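Local coordinates for protein amine oxidase (Emericella nidulans, PDB 3PGB) that probably oxidises primary amines with the help of a copper ion and a topaquinone cofactor, and also carries calcium ions, at residues A[539-544]-A[685-690]; A[549-554]-A[599-604]; A[582-587]-A[681-686]. All coordinates share one frame; numbering follows the deposited sequence.

Contact 1 of 3, residues A[539-544]-A[685-690]. With CA (calcium ion), chain F.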
# COMPACT_ATOMS: atom_id res chain seq x y z
N LYS A 539 18.03 -7.17 4.20
CA LYS A 539 18.58 -8.43 3.72
C LYS A 539 17.51 -9.53 3.79
O LYS A 539 16.96 -9.80 4.86
CB LYS A 539 19.79 -8.83 4.56
CG LYS A 539 20.53 -10.07 4.05
CD LYS A 539 21.65 -10.45 5.00
CE LYS A 539 22.43 -11.64 4.50
NZ LYS A 539 23.54 -12.00 5.43
N ALA A 540 17.22 -10.15 2.64
CA ALA A 540 16.25 -11.23 2.55
C ALA A 540 16.94 -12.49 2.01
O ALA A 540 17.04 -12.68 0.80
CB ALA A 540 15.08 -10.82 1.67
N ASP A 541 17.43 -13.33 2.91
CA ASP A 541 18.12 -14.56 2.51
C ASP A 541 17.13 -15.69 2.30
O ASP A 541 17.03 -16.60 3.13
CB ASP A 541 19.17 -14.94 3.57
CG ASP A 541 20.06 -16.10 3.13
OD1 ASP A 541 19.93 -16.57 1.98
OD2 ASP A 541 20.88 -16.55 3.95
N PHE A 542 16.39 -15.64 1.20
CA PHE A 542 15.46 -16.71 0.85
C PHE A 542 16.23 -18.00 0.59
O PHE A 542 17.18 -17.98 -0.19
CB PHE A 542 14.66 -16.38 -0.41
CG PHE A 542 13.74 -15.21 -0.25
CD1 PHE A 542 12.45 -15.38 0.19
CD2 PHE A 542 14.18 -13.94 -0.56
CE1 PHE A 542 11.61 -14.31 0.34
CE2 PHE A 542 13.35 -12.86 -0.41
CZ PHE A 542 12.06 -13.05 0.04
N ASP A 543 15.83 -19.09 1.22
CA ASP A 543 16.34 -20.42 0.88
C ASP A 543 15.14 -21.29 0.51
O ASP A 543 14.73 -22.17 1.28
CB ASP A 543 17.10 -21.04 2.06
CG ASP A 543 18.44 -20.36 2.32
OD1 ASP A 543 18.92 -19.57 1.48
OD2 ASP A 543 19.03 -20.64 3.39
N ILE A 544 14.59 -21.05 -0.68
CA ILE A 544 13.34 -21.69 -1.06
C ILE A 544 13.54 -23.18 -1.29
O ILE A 544 14.23 -23.60 -2.22
CB ILE A 544 12.72 -21.04 -2.33
CG1 ILE A 544 12.54 -19.52 -2.15
CG2 ILE A 544 11.38 -21.69 -2.66
CD1 ILE A 544 11.74 -19.12 -0.93
N GLN A 685 20.77 -21.43 -9.61
CA GLN A 685 20.66 -22.50 -8.63
C GLN A 685 21.85 -22.57 -7.68
O GLN A 685 22.47 -23.62 -7.49
CB GLN A 685 20.40 -23.84 -9.32
CG GLN A 685 19.00 -23.95 -9.87
CD GLN A 685 17.94 -23.87 -8.79
OE1 GLN A 685 17.21 -22.89 -8.70
NE2 GLN A 685 17.86 -24.91 -7.97
N THR A 686 22.17 -21.42 -7.09
CA THR A 686 23.12 -21.33 -5.99
C THR A 686 22.41 -20.61 -4.85
O THR A 686 21.25 -20.22 -5.00
CB THR A 686 24.39 -20.55 -6.38
OG1 THR A 686 24.09 -19.15 -6.46
CG2 THR A 686 24.94 -21.04 -7.71
N ASP A 687 23.11 -20.45 -3.73
CA ASP A 687 22.57 -19.74 -2.57
C ASP A 687 22.64 -18.24 -2.83
O ASP A 687 23.72 -17.67 -2.90
CB ASP A 687 23.34 -20.12 -1.30
CG ASP A 687 22.69 -19.58 -0.02
OD1 ASP A 687 21.85 -18.66 -0.10
OD2 ASP A 687 23.03 -20.09 1.07
N LEU A 688 21.49 -17.61 -2.97
CA LEU A 688 21.44 -16.18 -3.25
C LEU A 688 20.86 -15.40 -2.07
O LEU A 688 20.17 -15.97 -1.21
CB LEU A 688 20.65 -15.89 -4.54
CG LEU A 688 19.30 -16.58 -4.75
CD1 LEU A 688 18.24 -15.98 -3.83
CD2 LEU A 688 18.86 -16.48 -6.22
N VAL A 689 21.17 -14.11 -2.03
CA VAL A 689 20.59 -13.19 -1.06
C VAL A 689 19.95 -12.06 -1.84
O VAL A 689 20.58 -11.47 -2.72
CB VAL A 689 21.67 -12.60 -0.13
CG1 VAL A 689 21.04 -11.64 0.87
CG2 VAL A 689 22.40 -13.70 0.58
N VAL A 690 18.69 -11.76 -1.54
CA VAL A 690 18.01 -10.64 -2.15
C VAL A 690 18.09 -9.46 -1.19
O VAL A 690 17.65 -9.55 -0.05
CB VAL A 690 16.55 -10.97 -2.46
CG1 VAL A 690 15.86 -9.79 -3.15
CG2 VAL A 690 16.48 -12.22 -3.32
CA CA F . 19.62 -17.93 0.07
O HOH W 1 18.84 -18.96 -2.10
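Asp541 and Asp543 meet Asp687 around a calcium ion, and each gives it one carboxylate oxygen, OD1. The backbone oxygens of Phe542 and Leu688 add two more ligands, and a water fills the sixth position. That water also accepts a bond from Leu688 N. In Asp541, chi1 of -172° swings CG to the side of the carbonyl carbon. Asp541 OD1 is 2.4 Å from the calcium. The carboxylate planes of Asp543 and Asp687 are 78° apart, with their OD1 atoms 3.5 Å from each other. Their charge is probably offset by the metal and by Lys114, which forms salt bridges with OD2 of all three aspartates.

The tight part is the antiparallel pair Ala540 and Val690. Ala540 N bonds to Val690 O at 2.8 Å, and Val690 N returns to Ala540 O at 3.0 Å. Val690 CG2 meets Phe542 CD2 obliquely at 4.0 Å. Val689 CG1 lies 3.6 Å from Lys539 CG. Toward Asp687 the chains diverge, the calcium spans the gap, and Asp687 is partly exposed.

Strand 532-542 also pairs with strand 374-389. Val601 of strand 597-603 packs on Phe542, Leu688 and Val690.

Contact 2 of 3, residues A[549-554]-A[599-604]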
# COMPACT_ATOMS: atom_id res chain seq x y z
N ASN A 549 18.81 -21.71 -5.15
CA ASN A 549 17.70 -20.96 -5.77
C ASN A 549 18.10 -20.18 -7.04
O ASN A 549 19.28 -20.04 -7.35
CB ASN A 549 17.11 -19.97 -4.77
CG ASN A 549 16.52 -20.65 -3.54
OD1 ASN A 549 16.30 -20.00 -2.52
ND2 ASN A 549 16.24 -21.95 -3.65
N THR A 550 17.08 -19.68 -7.75
CA THR A 550 17.28 -18.80 -8.91
C THR A 550 16.25 -17.68 -8.92
O THR A 550 15.11 -17.88 -8.52
CB THR A 550 17.15 -19.57 -10.25
OG1 THR A 550 17.97 -20.74 -10.22
CG2 THR A 550 17.55 -18.69 -11.43
N ILE A 551 16.65 -16.49 -9.38
CA ILE A 551 15.71 -15.39 -9.56
C ILE A 551 15.11 -15.48 -10.96
O ILE A 551 15.84 -15.55 -11.94
CB ILE A 551 16.38 -14.02 -9.42
CG1 ILE A 551 16.92 -13.82 -7.99
CG2 ILE A 551 15.40 -12.92 -9.79
CD1 ILE A 551 15.90 -14.05 -6.89
N GLU A 552 13.78 -15.49 -11.04
CA GLU A 552 13.10 -15.48 -12.33
C GLU A 552 12.33 -14.19 -12.45
O GLU A 552 11.65 -13.77 -11.50
CB GLU A 552 12.14 -16.67 -12.47
CG GLU A 552 11.56 -16.78 -13.88
CD GLU A 552 10.63 -17.98 -14.07
OE1 GLU A 552 10.42 -18.40 -15.23
OE2 GLU A 552 10.12 -18.49 -13.06
N LEU A 553 12.45 -13.55 -13.61
CA LEU A 553 11.68 -12.36 -13.93
C LEU A 553 10.56 -12.79 -14.85
O LEU A 553 10.81 -13.36 -15.92
CB LEU A 553 12.54 -11.30 -14.60
CG LEU A 553 13.81 -10.88 -13.84
CD1 LEU A 553 14.64 -9.91 -14.67
CD2 LEU A 553 13.45 -10.28 -12.49
N VAL A 554 9.32 -12.58 -14.41
CA VAL A 554 8.16 -12.88 -15.22
C VAL A 554 7.51 -11.56 -15.51
O VAL A 554 7.07 -10.86 -14.61
CB VAL A 554 7.17 -13.79 -14.49
CG1 VAL A 554 5.93 -14.01 -15.35
CG2 VAL A 554 7.84 -15.10 -14.15
N LEU A 599 9.04 -10.24 -9.97
CA LEU A 599 10.32 -10.81 -9.55
C LEU A 599 10.07 -11.98 -8.60
O LEU A 599 9.42 -11.82 -7.57
CB LEU A 599 11.15 -9.74 -8.86
CG LEU A 599 12.57 -10.15 -8.50
CD1 LEU A 599 13.56 -9.01 -8.79
CD2 LEU A 599 12.62 -10.57 -7.05
N HIS A 600 10.58 -13.16 -8.96
CA HIS A 600 10.34 -14.39 -8.22
C HIS A 600 11.65 -15.00 -7.72
O HIS A 600 12.63 -15.04 -8.46
CB HIS A 600 9.65 -15.44 -9.10
CG HIS A 600 8.36 -14.99 -9.70
ND1 HIS A 600 7.74 -15.69 -10.71
CD2 HIS A 600 7.57 -13.92 -9.45
CE1 HIS A 600 6.62 -15.08 -11.05
NE2 HIS A 600 6.49 -14.00 -10.30
N VAL A 601 11.66 -15.50 -6.49
CA VAL A 601 12.80 -16.25 -5.98
C VAL A 601 12.37 -17.70 -5.98
O VAL A 601 11.52 -18.09 -5.19
CB VAL A 601 13.21 -15.81 -4.55
CG1 VAL A 601 14.42 -16.59 -4.08
CG2 VAL A 601 13.50 -14.33 -4.52
N VAL A 602 12.95 -18.50 -6.88
CA VAL A 602 12.47 -19.86 -7.13
C VAL A 602 13.56 -20.91 -6.97
O VAL A 602 14.75 -20.59 -6.89
CB VAL A 602 11.88 -20.01 -8.55
CG1 VAL A 602 10.89 -18.90 -8.85
CG2 VAL A 602 12.98 -20.04 -9.59
N ASN A 603 13.15 -22.17 -6.91
CA ASN A 603 14.08 -23.30 -6.93
C ASN A 603 13.77 -24.16 -8.14
O ASN A 603 12.77 -24.89 -8.16
CB ASN A 603 13.99 -24.12 -5.65
CG ASN A 603 15.02 -25.23 -5.59
OD1 ASN A 603 15.50 -25.70 -6.61
ND2 ASN A 603 15.35 -25.66 -4.38
N GLN A 604 14.63 -24.07 -9.16
CA GLN A 604 14.42 -24.79 -10.41
C GLN A 604 14.51 -26.30 -10.25
O GLN A 604 13.98 -27.03 -11.08
CB GLN A 604 15.43 -24.34 -11.45
CG GLN A 604 15.30 -22.89 -11.89
CD GLN A 604 16.27 -22.56 -13.00
OE1 GLN A 604 16.03 -22.88 -14.16
NE2 GLN A 604 17.38 -21.91 -12.64
O HOH W 2 8.12 -18.22 -11.47
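The His600 ring meets Val554 obliquely, with CE1 3.3 Å from CG2 of the valine. At the ring edge, in plane, ND1 shares a hydrogen bond with a water, and that water donates to Glu552 OE2. NE2 is bonded to Gln598. Tyr521 of the second subunit packs on both His600 and Val554. The Gln604 amide points NE2 at Thr550 OG1 (2.8 Å), and the hydroxyl oxygen lies almost in the amide plane. The same NE2 also bonds to Asn684, and Thr550 OG1 has Gln685 as a further partner. Asn549 ND2 lies 3.7 Å from CB of Asn603; the two amide planes are 57° apart. Asn549 OD1 accepts from Ile544 N, and Asn603 OD1 bonds to Gln685 NE2.

The two backbones form a regular antiparallel ladder. Thr550 with Val602 and Glu552 with His600 are hydrogen-bonded pairs. Thr550 N to Val602 O is short, at 2.6 Å, and nearly straight. Val602 CG2 sits between the backbone N and the carbonyl carbon, 3.2 Å from Thr550 O. On the other face Ile551 CD1 packs closely on Val601 CG2 (3.4 Å), and Leu553 CD2 meets Leu599 CD1 at 3.9 Å. Leu688 covers Ile551 and Val601 on this apolar face.

Such twisted, antiparallel strands with one apolar face are the building material of the large beta sandwich in the catalytic domain of copper amine oxidases.

Contact 3 of 3, residues A[582-587]-A[681-686]. With CA (calcium ion), chain E; NAG (2-acetamido-2-deoxy-beta-D-glucopyranose), chain C.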
# COMPACT_ATOMS: atom_id res chain seq x y z
N HIS A 582 21.14 -14.86 -14.56
CA HIS A 582 22.20 -15.88 -14.65
C HIS A 582 23.39 -15.57 -13.76
O HIS A 582 24.07 -16.49 -13.29
CB HIS A 582 22.70 -15.99 -16.09
CG HIS A 582 21.67 -16.48 -17.05
ND1 HIS A 582 21.10 -17.73 -16.96
CD2 HIS A 582 21.12 -15.89 -18.14
CE1 HIS A 582 20.23 -17.89 -17.94
NE2 HIS A 582 20.22 -16.79 -18.67
N SER A 583 23.64 -14.29 -13.54
CA SER A 583 24.89 -13.85 -12.93
C SER A 583 24.72 -12.53 -12.18
O SER A 583 23.77 -11.78 -12.42
CB SER A 583 25.95 -13.74 -14.04
OG SER A 583 26.57 -12.46 -14.07
N GLU A 584 25.66 -12.26 -11.28
CA GLU A 584 25.71 -10.99 -10.56
C GLU A 584 25.93 -9.77 -11.47
O GLU A 584 25.74 -8.63 -11.04
CB GLU A 584 26.81 -11.04 -9.50
CG GLU A 584 26.49 -11.94 -8.32
CD GLU A 584 27.59 -11.96 -7.28
OE1 GLU A 584 28.75 -11.64 -7.62
OE2 GLU A 584 27.30 -12.30 -6.11
N ASP A 585 26.35 -10.00 -12.71
CA ASP A 585 26.56 -8.91 -13.66
C ASP A 585 25.23 -8.23 -14.02
O ASP A 585 25.21 -7.03 -14.31
CB ASP A 585 27.26 -9.40 -14.94
CG ASP A 585 28.67 -9.93 -14.67
OD1 ASP A 585 29.36 -9.41 -13.77
OD2 ASP A 585 29.08 -10.88 -15.38
N GLU A 586 24.14 -8.99 -13.97
CA GLU A 586 22.81 -8.52 -14.37
C GLU A 586 21.82 -8.58 -13.19
O GLU A 586 20.61 -8.73 -13.39
CB GLU A 586 22.30 -9.35 -15.55
CG GLU A 586 22.22 -10.85 -15.26
CD GLU A 586 21.80 -11.70 -16.45
OE1 GLU A 586 22.48 -12.72 -16.71
OE2 GLU A 586 20.79 -11.37 -17.11
N ALA A 587 22.34 -8.44 -11.97
CA ALA A 587 21.55 -8.67 -10.76
C ALA A 587 21.21 -7.40 -9.98
O ALA A 587 20.81 -7.49 -8.82
CB ALA A 587 22.26 -9.67 -9.87
N GLU A 681 29.69 -13.65 -10.08
CA GLU A 681 29.36 -14.99 -9.61
C GLU A 681 28.00 -15.45 -10.13
O GLU A 681 27.10 -14.63 -10.35
CB GLU A 681 29.35 -15.06 -8.08
CG GLU A 681 30.70 -14.86 -7.44
CD GLU A 681 30.66 -15.10 -5.94
OE1 GLU A 681 30.23 -14.19 -5.20
OE2 GLU A 681 31.08 -16.20 -5.51
N SER A 682 27.85 -16.76 -10.32
CA SER A 682 26.63 -17.33 -10.87
C SER A 682 25.52 -17.32 -9.83
O SER A 682 25.73 -17.63 -8.65
CB SER A 682 26.88 -18.76 -11.35
OG SER A 682 25.68 -19.35 -11.84
N LEU A 683 24.32 -16.95 -10.28
CA LEU A 683 23.13 -16.98 -9.45
C LEU A 683 22.13 -18.00 -10.01
O LEU A 683 20.94 -17.94 -9.70
CB LEU A 683 22.50 -15.58 -9.36
CG LEU A 683 23.39 -14.46 -8.82
CD1 LEU A 683 22.71 -13.11 -8.98
CD2 LEU A 683 23.78 -14.69 -7.36
N ASN A 684 22.63 -18.94 -10.82
CA ASN A 684 21.80 -20.04 -11.31
C ASN A 684 21.85 -21.24 -10.37
O ASN A 684 22.83 -21.96 -10.33
CB ASN A 684 22.25 -20.47 -12.71
CG ASN A 684 21.30 -21.48 -13.33
OD1 ASN A 684 20.10 -21.22 -13.43
ND2 ASN A 684 21.83 -22.61 -13.76
N GLN A 685 20.77 -21.43 -9.61
CA GLN A 685 20.66 -22.50 -8.63
C GLN A 685 21.85 -22.57 -7.68
O GLN A 685 22.47 -23.62 -7.49
CB GLN A 685 20.40 -23.84 -9.32
CG GLN A 685 19.00 -23.95 -9.87
CD GLN A 685 17.94 -23.87 -8.79
OE1 GLN A 685 17.21 -22.89 -8.70
NE2 GLN A 685 17.86 -24.91 -7.97
N THR A 686 22.17 -21.42 -7.09
CA THR A 686 23.12 -21.33 -5.99
C THR A 686 22.41 -20.61 -4.85
O THR A 686 21.25 -20.22 -5.00
CB THR A 686 24.39 -20.55 -6.38
OG1 THR A 686 24.09 -19.15 -6.46
CG2 THR A 686 24.94 -21.04 -7.71
CA CA E . 29.76 -11.89 -5.36
C1 NAG C . 20.99 -23.62 -14.36
C2 NAG C . 21.84 -24.46 -15.29
C3 NAG C . 20.91 -25.46 -15.98
C4 NAG C . 20.20 -26.34 -14.96
C5 NAG C . 19.62 -25.52 -13.80
C6 NAG C . 19.46 -26.41 -12.58
C7 NAG C . 23.80 -23.71 -16.58
C8 NAG C . 24.30 -22.75 -17.63
N2 NAG C . 22.50 -23.61 -16.27
O3 NAG C . 21.67 -26.26 -16.86
O4 NAG C . 19.14 -27.03 -15.59
O5 NAG C . 20.41 -24.43 -13.37
O6 NAG C . 18.14 -26.86 -12.56
O7 NAG C . 24.57 -24.52 -16.08
O HOH W 3 24.89 -19.29 -14.74
O HOH W 4 31.45 -11.60 -3.73
O HOH W 5 28.49 -12.14 -3.30
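The backbones of Ser583 and Ser682 form a single bridge between two loops, CA to CA 4.4 Å. Glu584 N bonds to Glu681 O at 2.9 Å. Leu683 N reaches His582 O at 3.1 Å. Ser583 OG and Ser682 OG each accept from the backbone N two residues on, forming ST turns. A water joins His582 O and Ser682 OG.

The side chains of Glu584 and Glu681 lie side by side and point the same way, with carboxylate planes 79° apart. Glu584 chelates a calcium ion through both oxygens, whereas Glu681 uses OE1 alone, at 2.4 Å. Phe677 O, Asn679 OD1 and two waters complete the site. Second-shell bonds come from Arg650 N to Glu584 OE2 and from His652 to Glu681 OE1. In Leu683, chi1 of -58° sets CG anti to the carbonyl carbon. Leu683 CD1 touches Ala587 CB at 3.6 Å. Asn684 ND2 carries an N-linked sugar.

Glu584 OE2 and Glu681 OE1 are 3.6 Å apart, and their charges would probably repel without the metal. The shared calcium probably offsets both charges and links the two loops, with waters on the metal.

Contacts 1 and 2 are buried strand pairings, whereas contact 3 joins two loops and is only partly buried. Their centres lie 10 to 11 Å apart. Contacts 1 and 3 each hold a calcium ion and share Gln685 and Thr686, where the loop of contact 3 runs into the strand of contact 1. Contact 1 takes three aspartates and two backbone oxygens; contact 3 takes two glutamates from its segments, a backbone oxygen and an asparagine from just before 681-686, and two waters. Contact 2 has no metal and rests mostly on backbone bonds and apolar packing, with a few polar side-chain links. Gln685 ties it to the others. Strand 548-562 also pairs with strand 686-698.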